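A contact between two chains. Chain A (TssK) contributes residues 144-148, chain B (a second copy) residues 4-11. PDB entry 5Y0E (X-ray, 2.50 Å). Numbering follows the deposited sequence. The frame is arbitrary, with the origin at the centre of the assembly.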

ATOM      1  N   LEU A 144     -22.304 -32.134  27.484  1.00 60.77           N
ATOM      2  CA  LEU A 144     -21.338 -31.240  28.104  1.00 59.71           C
ATOM      3  C   LEU A 144     -21.946 -29.873  28.359  1.00 54.56           C
ATOM      4  O   LEU A 144     -22.939 -29.487  27.753  1.00 56.08           O
ATOM      5  CB  LEU A 144     -20.072 -31.064  27.248  1.00 56.72           C
ATOM      6  CG  LEU A 144     -19.294 -32.285  26.725  1.00 62.92           C
ATOM      7  CD1 LEU A 144     -17.904 -31.885  26.290  1.00 58.20           C
ATOM      8  CD2 LEU A 144     -19.206 -33.394  27.738  1.00 64.27           C
ATOM      9  N   GLN A 145     -21.323 -29.148  29.264  1.00 52.81           N
ATOM     10  CA  GLN A 145     -21.615 -27.744  29.478  1.00 56.50           C
ATOM     11  C   GLN A 145     -20.599 -26.896  28.721  1.00 58.40           C
ATOM     12  O   GLN A 145     -19.399 -26.933  29.016  1.00 55.78           O
ATOM     13  CB  GLN A 145     -21.610 -27.411  30.965  1.00 54.18           C
ATOM     14  CG  GLN A 145     -23.008 -27.268  31.494  1.00 60.64           C
ATOM     15  CD  GLN A 145     -23.075 -27.061  32.980  1.00 64.75           C
ATOM     16  OE1 GLN A 145     -22.153 -27.396  33.708  1.00 64.28           O
ATOM     17  NE2 GLN A 145     -24.170 -26.483  33.440  1.00 69.19           N
ATOM     18  N   PHE A 146     -21.086 -26.144  27.745  1.00 58.94           N
ATOM     19  CA  PHE A 146     -20.268 -25.212  26.994  1.00 57.56           C
ATOM     20  C   PHE A 146     -20.383 -23.811  27.570  1.00 55.70           C
ATOM     21  O   PHE A 146     -21.227 -23.522  28.408  1.00 52.60           O
ATOM     22  CB  PHE A 146     -20.672 -25.185  25.530  1.00 55.21           C
ATOM     23  CG  PHE A 146     -20.360 -26.434  24.798  1.00 57.28           C
ATOM     24  CD1 PHE A 146     -19.108 -26.641  24.264  1.00 57.87           C
ATOM     25  CD2 PHE A 146     -21.335 -27.403  24.612  1.00 61.19           C
ATOM     26  CE1 PHE A 146     -18.824 -27.814  23.559  1.00 61.27           C
ATOM     27  CE2 PHE A 146     -21.059 -28.567  23.914  1.00 60.95           C
ATOM     28  CZ  PHE A 146     -19.803 -28.774  23.383  1.00 56.11           C
ATOM     29  N   GLY A 147     -19.513 -22.938  27.091  1.00 59.52           N
ATOM     30  CA  GLY A 147     -19.504 -21.540  27.498  1.00 53.28           C
ATOM     31  C   GLY A 147     -19.863 -20.651  26.326  1.00 55.93           C
ATOM     32  O   GLY A 147     -19.419 -20.881  25.203  1.00 55.17           O
ATOM     33  N   ARG A 148     -20.640 -19.635  26.606  1.00 57.61           N
ATOM     34  CA  ARG A 148     -21.095 -18.730  25.599  1.00 54.29           C
ATOM     35  C   ARG A 148     -20.767 -17.343  26.042  1.00 50.56           C
ATOM     36  O   ARG A 148     -21.034 -16.975  27.159  1.00 47.15           O
ATOM     37  CB  ARG A 148     -22.577 -18.917  25.448  1.00 56.60           C
ATOM     38  CG  ARG A 148     -23.292 -17.860  24.670  1.00 60.64           C
ATOM     39  CD  ARG A 148     -24.728 -17.858  25.116  1.00 67.96           C
ATOM     40  NE  ARG A 148     -25.484 -16.747  24.586  1.00 67.03           N
ATOM     41  CZ  ARG A 148     -26.738 -16.852  24.195  1.00 66.09           C
ATOM     42  NH1 ARG A 148     -27.378 -15.801  23.729  1.00 69.34           N
ATOM     43  NH2 ARG A 148     -27.347 -18.008  24.283  1.00 68.05           N
TER
ATOM     44  N   ALA B   4     -17.040 -23.689  17.285  1.00 61.64           N
ATOM     45  CA  ALA B   4     -16.677 -24.483  18.446  1.00 56.58           C
ATOM     46  C   ALA B   4     -16.640 -23.625  19.699  1.00 54.47           C
ATOM     47  O   ALA B   4     -15.949 -22.611  19.737  1.00 55.77           O
ATOM     48  CB  ALA B   4     -15.314 -25.133  18.221  1.00 55.41           C
ATOM     49  N   HIS B   5     -17.333 -24.058  20.741  1.00 54.00           N
ATOM     50  CA  HIS B   5     -17.428 -23.277  21.961  1.00 53.01           C
ATOM     51  C   HIS B   5     -16.545 -23.819  23.067  1.00 51.95           C
ATOM     52  O   HIS B   5     -16.060 -24.942  23.028  1.00 53.66           O
ATOM     53  CB  HIS B   5     -18.864 -23.215  22.451  1.00 56.94           C
ATOM     54  CG  HIS B   5     -19.776 -22.535  21.490  1.00 62.54           C
ATOM     55  ND1 HIS B   5     -20.004 -21.177  21.520  1.00 58.05           N
ATOM     56  CD2 HIS B   5     -20.472 -23.015  20.437  1.00 61.49           C
ATOM     57  CE1 HIS B   5     -20.825 -20.854  20.539  1.00 60.62           C
ATOM     58  NE2 HIS B   5     -21.125 -21.952  19.869  1.00 65.20           N
ATOM     59  N   LYS B   6     -16.366 -22.992  24.077  1.00 53.16           N
ATOM     60  CA  LYS B   6     -15.471 -23.292  25.173  1.00 52.25           C
ATOM     61  C   LYS B   6     -16.142 -24.227  26.166  1.00 56.02           C
ATOM     62  O   LYS B   6     -17.323 -24.088  26.475  1.00 58.46           O
ATOM     63  CB  LYS B   6     -15.028 -21.999  25.851  1.00 49.32           C
ATOM     64  CG  LYS B   6     -14.049 -22.171  26.950  1.00 52.65           C
ATOM     65  CD  LYS B   6     -13.640 -20.853  27.518  1.00 53.97           C
ATOM     66  CE  LYS B   6     -12.654 -21.064  28.659  1.00 62.61           C
ATOM     67  NZ  LYS B   6     -12.152 -19.821  29.334  1.00 61.91           N
ATOM     68  N   VAL B   7     -15.382 -25.194  26.640  1.00 56.51           N
ATOM     69  CA  VAL B   7     -15.863 -26.197  27.576  1.00 51.38           C
ATOM     70  C   VAL B   7     -15.887 -25.591  28.966  1.00 55.07           C
ATOM     71  O   VAL B   7     -14.973 -24.855  29.349  1.00 57.48           O
ATOM     72  CB  VAL B   7     -14.952 -27.435  27.519  1.00 52.74           C
ATOM     73  CG1 VAL B   7     -15.263 -28.397  28.637  1.00 56.05           C
ATOM     74  CG2 VAL B   7     -15.060 -28.099  26.177  1.00 50.88           C
ATOM     75  N   VAL B   8     -16.943 -25.869  29.718  1.00 54.36           N
ATOM     76  CA  VAL B   8     -17.001 -25.522  31.129  1.00 54.40           C
ATOM     77  C   VAL B   8     -16.595 -26.745  31.920  1.00 53.47           C
ATOM     78  O   VAL B   8     -17.065 -27.851  31.646  1.00 53.28           O
ATOM     79  CB  VAL B   8     -18.401 -25.046  31.545  1.00 56.78           C
ATOM     80  CG1 VAL B   8     -18.453 -24.838  33.040  1.00 57.36           C
ATOM     81  CG2 VAL B   8     -18.756 -23.774  30.836  1.00 52.33           C
ATOM     82  N   TRP B   9     -15.717 -26.554  32.881  1.00 55.77           N
ATOM     83  CA  TRP B   9     -15.216 -27.635  33.713  1.00 59.75           C
ATOM     84  C   TRP B   9     -15.750 -27.423  35.123  1.00 61.90           C
ATOM     85  O   TRP B   9     -15.358 -26.475  35.805  1.00 60.15           O
ATOM     86  CB  TRP B   9     -13.690 -27.664  33.693  1.00 59.41           C
ATOM     87  CG  TRP B   9     -13.094 -27.527  32.327  1.00 56.95           C
ATOM     88  CD1 TRP B   9     -12.826 -26.375  31.673  1.00 55.98           C
ATOM     89  CD2 TRP B   9     -12.668 -28.582  31.462  1.00 55.65           C
ATOM     90  NE1 TRP B   9     -12.273 -26.636  30.458  1.00 54.47           N
ATOM     91  CE2 TRP B   9     -12.165 -27.987  30.302  1.00 52.55           C
ATOM     92  CE3 TRP B   9     -12.658 -29.973  31.562  1.00 55.14           C
ATOM     93  CZ2 TRP B   9     -11.665 -28.728  29.242  1.00 53.54           C
ATOM     94  CZ3 TRP B   9     -12.162 -30.703  30.514  1.00 53.34           C
ATOM     95  CH2 TRP B   9     -11.672 -30.085  29.370  1.00 51.79           C
ATOM     96  N   THR B  10     -16.638 -28.288  35.563  1.00 65.71           N
ATOM     97  CA  THR B  10     -17.220 -28.143  36.877  1.00 71.79           C
ATOM     98  C   THR B  10     -16.690 -29.127  37.872  1.00 74.88           C
ATOM     99  O   THR B  10     -16.144 -30.132  37.516  1.00 72.24           O
ATOM    100  CB  THR B  10     -18.718 -28.344  36.816  1.00 66.76           C
ATOM    101  OG1 THR B  10     -18.993 -29.522  36.077  1.00 66.94           O
ATOM    102  CG2 THR B  10     -19.343 -27.204  36.126  1.00 62.64           C
ATOM    103  N   GLU B  11     -16.848 -28.819  39.142  1.00 72.65           N
ATOM    104  CA  GLU B  11     -16.398 -29.711  40.162  1.00 66.61           C
ATOM    105  C   GLU B  11     -17.325 -30.881  40.195  1.00 68.47           C
ATOM    106  O   GLU B  11     -18.518 -30.734  40.127  1.00 65.58           O
ATOM    107  CB  GLU B  11     -16.375 -29.035  41.504  1.00 63.80           C
ATOM    108  CG  GLU B  11     -15.692 -29.873  42.549  1.00 65.82           C
ATOM    109  CD  GLU B  11     -14.276 -29.449  42.802  1.00 66.66           C
ATOM    110  OE1 GLU B  11     -13.990 -28.258  42.702  1.00 66.65           O
ATOM    111  OE2 GLU B  11     -13.446 -30.301  43.111  1.00 65.03           O
TER

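Residues 144-148 of chain A, part of a longer β-strand, receive the N-terminal segment 4-11 of a second TssK copy running antiparallel alongside. The pairing is short, and the chain B segment is only weakly strand-like, around Lys6(B) and Val7(B). Two backbone hydrogen bonds hold it, and together the stretches bury 415 Å². Leu144(A), at the start, has its CA-to-CB bond directed toward chain B, but its side chain makes no direct contact. Gln145(A) makes the first bond: its carbonyl O accepts from N of Val8(B) at 2.8 Å, with a nearly straight N-H...O angle of 161°. Beside this bond, CB of Gln145(A) lies 4.0 Å from CB of Val8(B). Further out, the Gln145(A) side chain reaches along chain B until OE1 is 3.7 Å from CG2 of Thr10(B), a van der Waals contact with a methyl group; the amide makes no hydrogen bond to the chain B stretch. Phe146(A) sits opposite Val7(B) as a non-hydrogen-bonded antiparallel pair, and the CA-to-CB bonds of both residues point away from the opposing stretch, although CB of Phe146(A) still lies 3.6 Å from O of Lys6(B). The backbone still makes close contact here: CA of Phe146(A) lies 3.2 Å from O of Lys6(B) in a CA-H...O contact, and O of Phe146(A) is 3.5 Å from the CG2 methyl of Val8(B). The phenyl ring presents its edge to the carbonyl oxygens of His5(B) and Lys6(B); CD1 of Phe146(A) is 3.7 Å from O of His5(B), an approach suited to the slightly positive hydrogens at an aromatic rim. The same CD1 of Phe146(A) is 3.9 Å from CB of His5(B), adding a nonpolar contact. Gly147(A) supplies the second bond, its N donating to O of Lys6(B). N of Gly147(A) and O of Lys6(B) are only 2.5 Å apart, very short for a hydrogen bond, and the 136° angle at the hydrogen shows that it is bent. That same Lys6(B) oxygen therefore receives both the amide of Gly147(A) and the CA-H of Phe146(A). CG2 of Val8(B) lies 3.9 Å from N of Gly147(A). On the carbonyl side, O of Gly147(A) lies 3.7 Å from CB of His5(B), whose CA-to-CB bond points toward chain A. Lys6(B) contributes chiefly through its backbone, as its fully extended side chain leads away from chain A. The contact fades at Arg148(A), whose side chain also leads away and makes no contact with this stretch.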